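PDB 4BJ1: protein RIF2 from Saccharomyces cerevisiae, which takes part in transcriptional silencing and telomere length regulation, and interacts with RAP1 and RIF1. Local coordinates for residues E83-L88 against F149-L154; V31-K36 against T214-P219; T126-M131 against L168-N173; T23-I28 against K231-F236; A264-F269 against L305-Y310. All blocks are in the same frame, centred on the assembly; numbering follows the deposited sequence.

Interaction 1. Residues E83-L88 against F149-L154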
# COMPACT_ATOMS: atom_id res chain seq x y z
N GLU A 83 -7.37 19.77 -13.60
CA GLU A 83 -8.14 20.01 -12.39
C GLU A 83 -8.92 21.30 -12.60
O GLU A 83 -8.33 22.39 -12.69
CB GLU A 83 -7.22 20.07 -11.18
CG GLU A 83 -6.50 18.77 -10.90
CD GLU A 83 -5.40 18.92 -9.87
OE1 GLU A 83 -4.30 19.40 -10.23
OE2 GLU A 83 -5.66 18.61 -8.69
N MET A 84 -10.24 21.17 -12.75
CA MET A 84 -11.15 22.27 -13.08
C MET A 84 -11.61 23.13 -11.90
O MET A 84 -12.25 24.17 -12.11
CB MET A 84 -12.36 21.73 -13.86
CG MET A 84 -12.00 21.25 -15.26
SD MET A 84 -11.07 22.48 -16.19
CE MET A 84 -12.33 23.73 -16.40
N ASN A 85 -11.28 22.70 -10.67
CA ASN A 85 -11.64 23.37 -9.42
C ASN A 85 -11.19 24.80 -9.35
O ASN A 85 -12.02 25.70 -9.17
CB ASN A 85 -11.13 22.59 -8.24
CG ASN A 85 -11.96 21.38 -8.03
OD1 ASN A 85 -13.06 21.48 -7.49
ND2 ASN A 85 -11.49 20.23 -8.54
N ASP A 86 -9.88 25.03 -9.56
CA ASP A 86 -9.28 26.35 -9.54
C ASP A 86 -9.86 27.28 -10.62
O ASP A 86 -10.01 28.47 -10.37
CB ASP A 86 -7.75 26.26 -9.65
CG ASP A 86 -7.01 27.41 -8.99
OD1 ASP A 86 -7.13 27.56 -7.75
OD2 ASP A 86 -6.31 28.16 -9.72
N TYR A 87 -10.27 26.72 -11.77
CA TYR A 87 -10.81 27.43 -12.92
C TYR A 87 -12.23 28.03 -12.78
O TYR A 87 -12.42 29.21 -13.07
CB TYR A 87 -10.77 26.52 -14.16
CG TYR A 87 -10.84 27.29 -15.45
CD1 TYR A 87 -9.70 27.89 -15.99
CD2 TYR A 87 -12.05 27.48 -16.11
CE1 TYR A 87 -9.77 28.64 -17.15
CE2 TYR A 87 -12.13 28.22 -17.29
CZ TYR A 87 -10.98 28.81 -17.80
OH TYR A 87 -11.03 29.55 -18.94
N LEU A 88 -13.23 27.19 -12.42
CA LEU A 88 -14.66 27.52 -12.39
C LEU A 88 -15.22 28.17 -11.12
O LEU A 88 -15.99 29.13 -11.24
CB LEU A 88 -15.49 26.26 -12.71
CG LEU A 88 -15.01 25.37 -13.86
CD1 LEU A 88 -15.63 24.01 -13.75
CD2 LEU A 88 -15.35 25.97 -15.20
N PHE A 149 -10.71 15.60 -16.89
CA PHE A 149 -11.07 16.84 -16.21
C PHE A 149 -11.68 16.45 -14.89
O PHE A 149 -12.60 15.63 -14.86
CB PHE A 149 -12.07 17.65 -17.04
CG PHE A 149 -11.61 18.08 -18.41
CD1 PHE A 149 -10.96 19.30 -18.59
CD2 PHE A 149 -11.89 17.30 -19.53
CE1 PHE A 149 -10.56 19.71 -19.87
CE2 PHE A 149 -11.47 17.70 -20.81
CZ PHE A 149 -10.83 18.91 -20.97
N LYS A 150 -11.17 17.01 -13.80
CA LYS A 150 -11.63 16.68 -12.46
C LYS A 150 -12.22 17.90 -11.80
O LYS A 150 -11.57 18.95 -11.77
CB LYS A 150 -10.45 16.09 -11.65
CG LYS A 150 -10.67 15.96 -10.15
CD LYS A 150 -9.36 16.23 -9.42
CE LYS A 150 -9.47 15.99 -7.93
NZ LYS A 150 -9.42 14.54 -7.58
N PHE A 151 -13.44 17.77 -11.26
CA PHE A 151 -14.12 18.85 -10.56
C PHE A 151 -14.68 18.32 -9.25
O PHE A 151 -15.35 17.30 -9.25
CB PHE A 151 -15.21 19.51 -11.43
CG PHE A 151 -15.85 20.70 -10.76
CD1 PHE A 151 -15.16 21.89 -10.60
CD2 PHE A 151 -17.14 20.61 -10.25
CE1 PHE A 151 -15.75 22.98 -9.95
CE2 PHE A 151 -17.73 21.70 -9.59
CZ PHE A 151 -17.02 22.87 -9.44
N GLU A 152 -14.38 18.99 -8.15
CA GLU A 152 -14.79 18.57 -6.82
C GLU A 152 -15.60 19.67 -6.09
O GLU A 152 -15.07 20.76 -5.80
CB GLU A 152 -13.54 18.09 -6.04
CG GLU A 152 -13.70 17.93 -4.53
CD GLU A 152 -13.34 19.16 -3.73
OE1 GLU A 152 -12.18 19.61 -3.82
OE2 GLU A 152 -14.24 19.72 -3.05
N GLN A 153 -16.87 19.38 -5.80
CA GLN A 153 -17.80 20.28 -5.13
C GLN A 153 -18.34 19.57 -3.87
O GLN A 153 -19.54 19.27 -3.78
CB GLN A 153 -18.94 20.66 -6.12
N LEU A 154 -17.45 19.29 -2.89
CA LEU A 154 -17.79 18.48 -1.72
C LEU A 154 -18.13 19.25 -0.41
O LEU A 154 -18.45 18.61 0.60
CB LEU A 154 -16.68 17.45 -1.46
CG LEU A 154 -16.56 16.29 -2.45
CD1 LEU A 154 -15.45 15.38 -2.05
CD2 LEU A 154 -17.81 15.47 -2.51
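Glu83 pairs in parallel with Lys150, their CA atoms 4.8 Å apart, and Met84 N donates to Lys150 O (2.8 Å, 156° at the hydrogen). The side chains of Glu83 and Lys150 leave the same face of the sheet and run side by side, with Glu83 CG 4.1 Å from Lys150 CD. Their charged ends find other partners. Glu83 OE1 accepts from Lys243 N of the second subunit, and Lys150 NZ is hydrogen-bonded to Tyr61 OH. Met84 lies alongside Phe149. Its bend at chi2 (-51°) sets SD at the ring edge, 4.0 Å from Phe149 CD1, a Met-aromatic contact. One turn further on, Leu88 CD1 comes within 3.8 Å of Phe151 CD1. The amide of Asn85 lies against the backbone of Glu152, with Asn85 CG 3.4 Å from Glu152 N. An alanine at Asn85 would probably open a gap beside Glu152 and leave its backbone without this polar neighbour. The contact joins the edge strand 78-83, and the short helix after it, to strand 145-153 of the ASCE domain. Helices 128-137 and 165-180 cover Met84 and Phe149, and the ring of Phe171 meets that of Phe149 edge-to-face.

Interaction 2. Residues V31-K36 against T214-P219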
# COMPACT_ATOMS: atom_id res chain seq x y z
N VAL A 31 -18.33 -1.41 -2.29
CA VAL A 31 -19.09 -1.04 -3.47
C VAL A 31 -18.46 -1.74 -4.73
O VAL A 31 -17.77 -1.10 -5.54
CB VAL A 31 -19.30 0.50 -3.55
CG1 VAL A 31 -17.98 1.29 -3.55
CG2 VAL A 31 -20.19 0.89 -4.72
N PRO A 32 -18.65 -3.08 -4.89
CA PRO A 32 -18.05 -3.78 -6.05
C PRO A 32 -18.52 -3.28 -7.40
O PRO A 32 -17.78 -3.38 -8.38
CB PRO A 32 -18.45 -5.24 -5.82
CG PRO A 32 -19.65 -5.17 -4.97
CD PRO A 32 -19.42 -4.02 -4.06
N SER A 33 -19.74 -2.73 -7.44
CA SER A 33 -20.37 -2.14 -8.61
C SER A 33 -19.56 -0.95 -9.14
O SER A 33 -19.60 -0.70 -10.34
CB SER A 33 -21.79 -1.69 -8.28
OG SER A 33 -21.88 -1.09 -7.00
N LEU A 34 -18.81 -0.25 -8.25
CA LEU A 34 -18.00 0.92 -8.61
C LEU A 34 -16.78 0.58 -9.46
O LEU A 34 -16.57 1.23 -10.49
CB LEU A 34 -17.59 1.74 -7.37
CG LEU A 34 -16.64 2.92 -7.58
CD1 LEU A 34 -17.31 4.06 -8.35
CD2 LEU A 34 -16.08 3.40 -6.27
N SER A 35 -15.97 -0.40 -9.02
CA SER A 35 -14.76 -0.84 -9.73
C SER A 35 -15.08 -1.17 -11.20
O SER A 35 -14.38 -0.71 -12.10
CB SER A 35 -14.14 -2.04 -9.02
OG SER A 35 -14.45 -2.06 -7.64
N LYS A 36 -16.19 -1.90 -11.43
CA LYS A 36 -16.68 -2.25 -12.76
C LYS A 36 -17.15 -0.99 -13.51
O LYS A 36 -16.86 -0.85 -14.70
CB LYS A 36 -17.80 -3.30 -12.67
N THR A 214 -23.49 10.06 -17.03
CA THR A 214 -23.84 8.96 -16.14
C THR A 214 -23.68 9.45 -14.68
O THR A 214 -23.01 10.46 -14.43
CB THR A 214 -23.10 7.64 -16.51
OG1 THR A 214 -23.37 6.63 -15.54
CG2 THR A 214 -21.60 7.80 -16.66
N VAL A 215 -24.38 8.79 -13.73
CA VAL A 215 -24.36 9.11 -12.29
C VAL A 215 -24.06 7.86 -11.45
O VAL A 215 -24.60 6.77 -11.71
CB VAL A 215 -25.66 9.87 -11.83
CG1 VAL A 215 -25.76 9.96 -10.31
CG2 VAL A 215 -25.75 11.26 -12.45
N PHE A 216 -23.18 8.02 -10.45
CA PHE A 216 -22.85 6.97 -9.50
C PHE A 216 -23.22 7.39 -8.08
O PHE A 216 -22.64 8.32 -7.51
CB PHE A 216 -21.40 6.48 -9.60
CG PHE A 216 -21.26 5.14 -8.92
CD1 PHE A 216 -21.58 3.97 -9.59
CD2 PHE A 216 -20.87 5.06 -7.58
CE1 PHE A 216 -21.50 2.73 -8.94
CE2 PHE A 216 -20.78 3.82 -6.94
CZ PHE A 216 -21.11 2.67 -7.62
N GLU A 217 -24.24 6.70 -7.53
CA GLU A 217 -24.79 6.94 -6.20
C GLU A 217 -24.00 6.17 -5.15
O GLU A 217 -24.07 4.94 -5.06
CB GLU A 217 -26.29 6.58 -6.16
CG GLU A 217 -27.08 7.24 -5.04
CD GLU A 217 -27.34 8.73 -5.17
OE1 GLU A 217 -27.76 9.18 -6.27
OE2 GLU A 217 -27.17 9.45 -4.16
N MET A 218 -23.22 6.91 -4.36
CA MET A 218 -22.41 6.34 -3.29
C MET A 218 -23.34 5.79 -2.20
O MET A 218 -24.17 6.54 -1.66
CB MET A 218 -21.42 7.39 -2.77
CG MET A 218 -20.06 6.82 -2.48
SD MET A 218 -19.30 6.06 -3.93
CE MET A 218 -18.04 5.11 -3.13
N PRO A 219 -23.28 4.47 -1.94
CA PRO A 219 -24.21 3.87 -0.95
C PRO A 219 -24.02 4.36 0.49
O PRO A 219 -22.88 4.48 0.96
CB PRO A 219 -23.93 2.37 -1.08
CG PRO A 219 -22.49 2.29 -1.55
CD PRO A 219 -22.37 3.45 -2.51
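Phe216 projects from strand 213-217 toward the start of helix 32-42, and the CD1 methyl of Leu34 lies over one face of its ring. Leu34 CD1 sits 3.9 Å from the centroid of the Phe216 ring and 17° off its normal, a CH-pi contact. The CB of Leu34 touches the tip of the ring, 3.6 Å from Phe216 CZ. Val31 comes at the edge, its side chain sliding past Phe216 in the opposite direction. With Val31 CG2 anti to the backbone N, that methyl lies in the ring plane, 3.5 Å from Phe216 CZ. Ser33 OG is near the same edge. The other methyl, Val31 CG1, meets Met218 CE at 3.8 Å, and the two side chains cross at about a right angle. Met218 CE also reaches Leu34 CD2 (4.1 Å). Pro219 closes on Val31, with CD 4.0 Å from Val31 CG2. Strand 213-217 is outermost in the five-stranded parallel sheet, whose 5-1-4-3-2 order is that of AAA+ domains. It pairs with strand 48-53, and Phe37 of helix 32-42 adds a second ring beside Phe216. No hydrogen bond crosses between the segments, so helix and strand are held here by the fit of apolar groups.

Interaction 3. Residues T126-M131 against L168-N173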
# COMPACT_ATOMS: atom_id res chain seq x y z
N THR A 126 -8.21 29.16 -28.84
CA THR A 126 -8.53 30.59 -28.78
C THR A 126 -8.68 31.12 -27.35
O THR A 126 -8.21 32.22 -27.07
CB THR A 126 -9.78 30.92 -29.64
N SER A 127 -9.33 30.34 -26.47
CA SER A 127 -9.54 30.71 -25.06
C SER A 127 -8.38 30.26 -24.16
O SER A 127 -7.57 29.43 -24.57
CB SER A 127 -10.88 30.16 -24.56
OG SER A 127 -10.86 28.78 -24.23
N ASP A 128 -8.31 30.80 -22.93
CA ASP A 128 -7.29 30.49 -21.92
C ASP A 128 -7.23 28.99 -21.63
O ASP A 128 -6.15 28.40 -21.59
CB ASP A 128 -7.58 31.24 -20.59
CG ASP A 128 -8.22 32.62 -20.68
OD1 ASP A 128 -8.05 33.29 -21.73
OD2 ASP A 128 -8.85 33.05 -19.68
N LEU A 129 -8.42 28.39 -21.41
CA LEU A 129 -8.63 26.98 -21.09
C LEU A 129 -8.20 26.11 -22.26
O LEU A 129 -7.35 25.24 -22.08
CB LEU A 129 -10.11 26.76 -20.74
CG LEU A 129 -10.57 25.38 -20.29
CD1 LEU A 129 -9.69 24.80 -19.20
CD2 LEU A 129 -11.97 25.45 -19.80
N MET A 130 -8.75 26.39 -23.45
CA MET A 130 -8.45 25.72 -24.72
C MET A 130 -6.95 25.65 -24.95
O MET A 130 -6.43 24.59 -25.28
CB MET A 130 -9.13 26.48 -25.87
CG MET A 130 -8.98 25.83 -27.21
SD MET A 130 -10.04 24.39 -27.42
CE MET A 130 -11.69 25.21 -27.55
N MET A 131 -6.26 26.78 -24.76
CA MET A 131 -4.83 26.91 -24.94
C MET A 131 -4.07 25.99 -24.03
O MET A 131 -3.14 25.32 -24.48
CB MET A 131 -4.42 28.36 -24.69
CG MET A 131 -4.40 29.17 -25.94
SD MET A 131 -2.70 29.22 -26.54
CE MET A 131 -2.09 30.69 -25.63
N LEU A 168 -17.78 28.50 -16.92
CA LEU A 168 -18.48 27.25 -17.19
C LEU A 168 -18.74 27.07 -18.68
O LEU A 168 -18.57 25.95 -19.18
CB LEU A 168 -19.81 27.17 -16.40
CG LEU A 168 -20.78 25.98 -16.63
CD1 LEU A 168 -20.08 24.63 -16.47
CD2 LEU A 168 -21.96 26.04 -15.67
N THR A 169 -19.15 28.14 -19.39
CA THR A 169 -19.42 28.09 -20.82
C THR A 169 -18.15 27.80 -21.61
O THR A 169 -18.17 26.93 -22.48
CB THR A 169 -20.13 29.36 -21.30
OG1 THR A 169 -21.09 29.73 -20.32
CG2 THR A 169 -20.79 29.16 -22.66
N GLU A 170 -17.05 28.49 -21.26
CA GLU A 170 -15.71 28.34 -21.82
C GLU A 170 -15.27 26.84 -21.76
O GLU A 170 -14.67 26.34 -22.71
CB GLU A 170 -14.75 29.23 -21.02
CG GLU A 170 -13.44 29.57 -21.72
CD GLU A 170 -12.58 30.63 -21.04
OE1 GLU A 170 -13.11 31.41 -20.21
OE2 GLU A 170 -11.36 30.67 -21.33
N PHE A 171 -15.63 26.14 -20.64
CA PHE A 171 -15.36 24.73 -20.40
C PHE A 171 -16.17 23.84 -21.32
O PHE A 171 -15.58 22.96 -21.96
CB PHE A 171 -15.58 24.35 -18.90
CG PHE A 171 -15.37 22.90 -18.50
CD1 PHE A 171 -14.32 22.16 -19.03
CD2 PHE A 171 -16.19 22.31 -17.55
CE1 PHE A 171 -14.13 20.82 -18.64
CE2 PHE A 171 -16.00 20.97 -17.17
CZ PHE A 171 -14.96 20.25 -17.71
N ILE A 172 -17.50 24.07 -21.41
CA ILE A 172 -18.41 23.31 -22.28
C ILE A 172 -18.06 23.54 -23.77
O ILE A 172 -18.35 22.69 -24.62
CB ILE A 172 -19.90 23.55 -21.94
CG1 ILE A 172 -20.20 23.26 -20.45
CG2 ILE A 172 -20.83 22.73 -22.84
CD1 ILE A 172 -21.50 23.91 -19.95
N ASN A 173 -17.38 24.68 -24.07
CA ASN A 173 -16.88 25.01 -25.40
C ASN A 173 -15.66 24.12 -25.77
O ASN A 173 -15.61 23.56 -26.87
CB ASN A 173 -16.56 26.50 -25.48
CG ASN A 173 -17.77 27.43 -25.51
OD1 ASN A 173 -18.94 27.01 -25.52
ND2 ASN A 173 -17.50 28.72 -25.46
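Glu170 CG is anti to the backbone N (chi1 -161°), and the chain beyond it is extended, which carries the carboxylate of Glu170 across to Ser127 and Asp128. Ser127 OG sits between its own backbone N and carbonyl carbon. From there it accepts from Met130 N (3.3 Å, 162° at the hydrogen), an N-cap on helix 128-137. Glu170 OE2 lies beside this helix start, 3.3 Å from Ser127 CB and 3.4 Å from Asp128 N. A negative group here would probably be favoured by the helix dipole. The two helices flank the sheet of the ASCE domain: helix 128-137 leads into strand 145-153, and helix 165-180 follows that strand. Beside these polar groups, Leu129 CD2 packs on the backbone of helix 165-180, 3.5 Å from Phe171 CA, and also touches Phe171 CB (3.9 Å). The ring of Phe171 also packs on Met84. Asp128 OD2 comes within 3.8 Å of Glu170 OE2, with the carboxylate planes 79° apart. The like charges are likely to disfavour each other, though Lys167 makes a long, weak ion pair with Asp128. Tyr87 OH also lies by the Glu170 carboxylate.

Interaction 4. Residues T23-I28 against K231-F236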
# COMPACT_ATOMS: atom_id res chain seq x y z
N THR A 23 -3.96 0.88 2.44
CA THR A 23 -4.71 0.12 1.43
C THR A 23 -6.17 -0.14 1.84
O THR A 23 -7.07 0.08 1.03
CB THR A 23 -3.94 -1.16 1.12
OG1 THR A 23 -2.71 -0.78 0.55
CG2 THR A 23 -4.67 -2.08 0.18
N ASN A 24 -6.38 -0.62 3.07
CA ASN A 24 -7.69 -0.91 3.64
C ASN A 24 -8.59 0.30 3.61
O ASN A 24 -9.70 0.17 3.13
CB ASN A 24 -7.58 -1.47 5.06
CG ASN A 24 -7.08 -2.89 5.13
OD1 ASN A 24 -6.89 -3.57 4.12
ND2 ASN A 24 -6.84 -3.37 6.32
N TYR A 25 -8.10 1.47 4.06
CA TYR A 25 -8.83 2.73 4.03
C TYR A 25 -9.24 3.07 2.60
O TYR A 25 -10.42 3.32 2.35
CB TYR A 25 -7.93 3.86 4.56
CG TYR A 25 -8.57 5.23 4.68
CD1 TYR A 25 -9.32 5.57 5.80
CD2 TYR A 25 -8.27 6.24 3.77
CE1 TYR A 25 -9.83 6.86 5.97
CE2 TYR A 25 -8.74 7.54 3.94
CZ TYR A 25 -9.54 7.84 5.04
OH TYR A 25 -10.04 9.11 5.24
N LEU A 26 -8.29 3.01 1.65
CA LEU A 26 -8.55 3.36 0.24
C LEU A 26 -9.37 2.34 -0.55
O LEU A 26 -9.68 2.58 -1.73
CB LEU A 26 -7.23 3.67 -0.49
CG LEU A 26 -6.33 4.71 0.13
CD1 LEU A 26 -4.97 4.67 -0.53
CD2 LEU A 26 -6.97 6.10 0.10
N SER A 27 -9.72 1.21 0.08
CA SER A 27 -10.49 0.13 -0.52
C SER A 27 -11.91 0.57 -0.85
O SER A 27 -12.54 1.30 -0.07
CB SER A 27 -10.51 -1.08 0.40
OG SER A 27 -11.48 -2.06 0.04
N ILE A 28 -12.41 0.12 -2.02
CA ILE A 28 -13.77 0.36 -2.53
C ILE A 28 -14.47 -0.99 -2.79
O ILE A 28 -15.27 -1.13 -3.71
CB ILE A 28 -13.82 1.37 -3.73
CG1 ILE A 28 -12.84 1.02 -4.84
CG2 ILE A 28 -13.57 2.79 -3.25
CD1 ILE A 28 -13.41 0.53 -6.05
N LYS A 231 -13.99 -2.70 11.30
CA LYS A 231 -13.28 -3.83 11.89
C LYS A 231 -12.37 -4.42 10.82
O LYS A 231 -11.19 -4.65 11.10
CB LYS A 231 -14.26 -4.88 12.41
CG LYS A 231 -15.06 -4.43 13.64
CD LYS A 231 -16.27 -5.33 13.90
CE LYS A 231 -17.29 -4.74 14.84
NZ LYS A 231 -18.65 -5.30 14.58
N LYS A 232 -12.87 -4.58 9.56
CA LYS A 232 -12.08 -5.10 8.44
C LYS A 232 -10.83 -4.26 8.20
O LYS A 232 -9.75 -4.81 7.94
CB LYS A 232 -12.91 -5.21 7.15
CG LYS A 232 -13.86 -6.39 7.17
CD LYS A 232 -14.54 -6.63 5.84
CE LYS A 232 -15.63 -7.66 5.99
NZ LYS A 232 -16.46 -7.78 4.76
N MET A 233 -10.98 -2.93 8.36
CA MET A 233 -9.93 -1.94 8.17
C MET A 233 -8.70 -2.21 9.04
O MET A 233 -7.58 -1.99 8.58
CB MET A 233 -10.47 -0.52 8.39
CG MET A 233 -9.61 0.56 7.78
SD MET A 233 -10.20 2.23 8.18
CE MET A 233 -8.87 2.77 9.05
N ILE A 234 -8.90 -2.68 10.29
CA ILE A 234 -7.79 -2.91 11.21
C ILE A 234 -7.40 -4.42 11.30
O ILE A 234 -6.61 -4.81 12.15
CB ILE A 234 -8.05 -2.24 12.57
CG1 ILE A 234 -9.28 -2.86 13.28
CG2 ILE A 234 -8.16 -0.72 12.37
CD1 ILE A 234 -9.53 -2.39 14.74
N LYS A 235 -7.92 -5.25 10.38
CA LYS A 235 -7.55 -6.66 10.29
C LYS A 235 -6.55 -6.72 9.14
O LYS A 235 -6.81 -6.15 8.06
CB LYS A 235 -8.76 -7.58 10.00
CG LYS A 235 -9.86 -7.60 11.07
CD LYS A 235 -9.44 -8.13 12.44
CE LYS A 235 -10.64 -8.32 13.33
NZ LYS A 235 -11.42 -9.55 12.97
N PHE A 236 -5.41 -7.37 9.39
CA PHE A 236 -4.36 -7.47 8.39
C PHE A 236 -4.24 -8.88 7.82
O PHE A 236 -4.52 -9.87 8.50
CB PHE A 236 -3.02 -6.96 8.93
CG PHE A 236 -3.05 -5.55 9.48
CD1 PHE A 236 -3.71 -4.53 8.79
CD2 PHE A 236 -2.39 -5.23 10.66
CE1 PHE A 236 -3.73 -3.23 9.30
CE2 PHE A 236 -2.41 -3.94 11.16
CZ PHE A 236 -3.08 -2.94 10.48
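Asn24 reaches from helix 10-26 to the end of helix 223-233, and its CB, CG and ND2 meet the backbone there. Asn24 CB packs against Met233, 4.0 Å from its CG and 3.6 Å from its O. With Asn24 CG anti to the carbonyl carbon (chi1 -73°), that atom is also 3.6 Å from Met233 O. At the tip, ND2 of Asn24 donates twice. The bond to Met233 O is nearly straight, 2.7 Å with 168° at the hydrogen. The oxygen lies in the amide plane of Asn24, whereas ND2 stands well above the carbonyl plane of Met233. The second bond, to Lys235 O, is longer and more bent (3.3 Å, 136°). Met233 O lies at the end of helix 223-233 of the AAA+ lid domain and Lys235 O in the loop after it, so one amide bonds to both. An alanine at Asn24 would probably leave Met233 O and Lys235 O without this shared donor and weaken the tie between helix 10-26 and the end of helix 223-233. Phe236 turns a ring edge to the amide, with CD1 4.2 Å from Asn24 ND2. Next along, Tyr25 and Met233 lie side by side, and Met233 SD is at the ring edge, 4.2 Å from Tyr25 CD1. Tyr25 OH and Thr278 OG1 of helix 276-290 form a hydrogen bond. Tyr25 also packs on Gln11 of the second subunit.

Interaction 5. Residues A264-F269 against L305-Y310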
# COMPACT_ATOMS: atom_id res chain seq x y z
N ALA A 264 -13.56 -1.97 21.97
CA ALA A 264 -15.02 -2.08 21.83
C ALA A 264 -15.71 -0.75 22.14
O ALA A 264 -16.58 -0.33 21.38
CB ALA A 264 -15.56 -3.17 22.72
N ILE A 265 -15.29 -0.08 23.24
CA ILE A 265 -15.81 1.22 23.69
C ILE A 265 -15.49 2.28 22.62
O ILE A 265 -16.33 3.12 22.32
CB ILE A 265 -15.22 1.56 25.09
CG1 ILE A 265 -15.93 0.79 26.20
CG2 ILE A 265 -15.20 3.06 25.38
CD1 ILE A 265 -15.10 0.55 27.39
N PHE A 266 -14.27 2.21 22.03
CA PHE A 266 -13.82 3.13 21.00
C PHE A 266 -14.76 3.02 19.82
O PHE A 266 -15.21 4.04 19.30
CB PHE A 266 -12.37 2.85 20.59
CG PHE A 266 -11.76 3.90 19.69
CD1 PHE A 266 -11.87 3.80 18.30
CD2 PHE A 266 -11.06 4.98 20.22
CE1 PHE A 266 -11.34 4.79 17.47
CE2 PHE A 266 -10.50 5.95 19.38
CZ PHE A 266 -10.64 5.84 18.01
N PHE A 267 -15.09 1.77 19.42
CA PHE A 267 -15.97 1.48 18.29
C PHE A 267 -17.40 1.95 18.52
O PHE A 267 -18.04 2.39 17.56
CB PHE A 267 -15.90 -0.01 17.91
CG PHE A 267 -14.87 -0.31 16.84
CD1 PHE A 267 -13.50 -0.14 17.08
CD2 PHE A 267 -15.26 -0.76 15.58
CE1 PHE A 267 -12.56 -0.38 16.08
CE2 PHE A 267 -14.32 -1.01 14.59
CZ PHE A 267 -12.98 -0.82 14.84
N GLU A 268 -17.89 1.93 19.79
CA GLU A 268 -19.22 2.41 20.13
C GLU A 268 -19.30 3.90 19.78
O GLU A 268 -20.29 4.33 19.20
CB GLU A 268 -19.60 2.15 21.59
N PHE A 269 -18.22 4.67 20.06
CA PHE A 269 -18.15 6.09 19.70
C PHE A 269 -18.21 6.27 18.18
O PHE A 269 -18.89 7.18 17.71
CB PHE A 269 -16.90 6.75 20.30
CG PHE A 269 -16.56 8.14 19.78
CD1 PHE A 269 -17.23 9.26 20.26
CD2 PHE A 269 -15.58 8.32 18.80
CE1 PHE A 269 -16.92 10.54 19.77
CE2 PHE A 269 -15.27 9.59 18.34
CZ PHE A 269 -15.94 10.69 18.82
N LEU A 305 -5.80 2.88 23.80
CA LEU A 305 -6.72 3.41 22.76
C LEU A 305 -8.05 3.86 23.33
O LEU A 305 -8.88 3.02 23.66
CB LEU A 305 -6.94 2.39 21.62
CG LEU A 305 -7.67 2.86 20.35
CD1 LEU A 305 -6.93 4.00 19.65
CD2 LEU A 305 -7.77 1.73 19.35
N THR A 306 -8.24 5.17 23.46
CA THR A 306 -9.47 5.80 23.95
C THR A 306 -9.72 7.04 23.11
O THR A 306 -8.81 7.49 22.42
CB THR A 306 -9.38 6.16 25.44
OG1 THR A 306 -8.20 6.91 25.69
CG2 THR A 306 -9.45 4.95 26.34
N ILE A 307 -10.94 7.60 23.17
CA ILE A 307 -11.23 8.80 22.38
C ILE A 307 -10.57 10.02 23.03
O ILE A 307 -10.25 10.98 22.34
CB ILE A 307 -12.73 9.00 22.03
CG1 ILE A 307 -13.58 9.30 23.26
CG2 ILE A 307 -13.26 7.80 21.25
CD1 ILE A 307 -14.85 9.95 22.94
N LYS A 308 -10.29 9.92 24.34
CA LYS A 308 -9.59 10.95 25.12
C LYS A 308 -8.07 10.93 24.84
O LYS A 308 -7.40 11.90 25.16
CB LYS A 308 -9.90 10.80 26.62
N ASN A 309 -7.53 9.85 24.20
CA ASN A 309 -6.09 9.74 23.91
C ASN A 309 -5.70 9.80 22.45
O ASN A 309 -4.59 10.24 22.16
CB ASN A 309 -5.47 8.46 24.52
CG ASN A 309 -5.38 8.37 26.03
OD1 ASN A 309 -5.56 9.34 26.78
ND2 ASN A 309 -5.10 7.16 26.50
N TYR A 310 -6.54 9.28 21.54
CA TYR A 310 -6.22 9.17 20.12
C TYR A 310 -7.32 9.60 19.15
O TYR A 310 -8.47 9.22 19.35
CB TYR A 310 -5.87 7.70 19.80
CG TYR A 310 -4.54 7.26 20.36
CD1 TYR A 310 -3.36 7.49 19.66
CD2 TYR A 310 -4.46 6.58 21.57
CE1 TYR A 310 -2.13 7.09 20.17
CE2 TYR A 310 -3.24 6.16 22.08
CZ TYR A 310 -2.07 6.42 21.38
OH TYR A 310 -0.86 6.00 21.86
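Within the AAA+ lid domain, Phe266 and Phe269 of helix 262-272 meet the irregular segment 305-310, which follows helix 294-304. The two rings stand one turn apart on the helix, and Ile307 serves both. Ile307 CD1 lies over a face of Phe269, 3.9 Å from the ring centroid and 23° off the normal, in a CH-pi contact. The other branch, Ile307 CG2, touches Phe269 CD2 at 3.4 Å and Phe266 CD2 at 3.7 Å. Chi1 of 68° sends CG1 to Phe269 and leaves CG2 facing both rings. Leu305 CG lies over one face of Phe266, 4.0 Å from Phe266 CD2 and displaced toward the rim. At the edge of the same ring stand two backbone oxygens: Thr306 O and Tyr310 O are each 3.8 Å from Phe266 CE2. Thr306 O also accepts from Tyr310 N (3.0 Å), which closes a turn in the segment. Ala283 of helix 276-290 packs on Phe266, and Tyr279 meets the Phe269 ring edge-to-face. No hydrogen bond crosses between residues 264-269 and 305-310, where the contact is mainly apolar; Asn262 ND2 of the same helix makes a weak one to Leu305 O. The carbonyl oxygens probably interact weakly and favourably with the C-H edge of Phe266.

In the fold
Interactions 1 and 2 both reach the five-stranded parallel sheet, at its two outer strands, with centres 20 Å apart. Interaction 3 touches interaction 1, centres 14 Å apart, through Tyr87 beside Glu170. Along the chain these two alternate, the order being strand 78-83, helix 128-137, strand 145-153, helix 165-180. Interaction 4 encloses interactions 1, 2 and 3 in sequence. It touches interaction 2 through Ile28 on Leu34 and interaction 5 through Phe267 on Lys231 and Ile234. Interaction 5 follows all the others and lies about 50 Å from interaction 3, centre to centre. Interaction 4 lies between interactions 2 and 5, its centre about 18 Å from each, and joins the N-terminal helix to the lid. Interactions 1 and 4 also touch the second subunit.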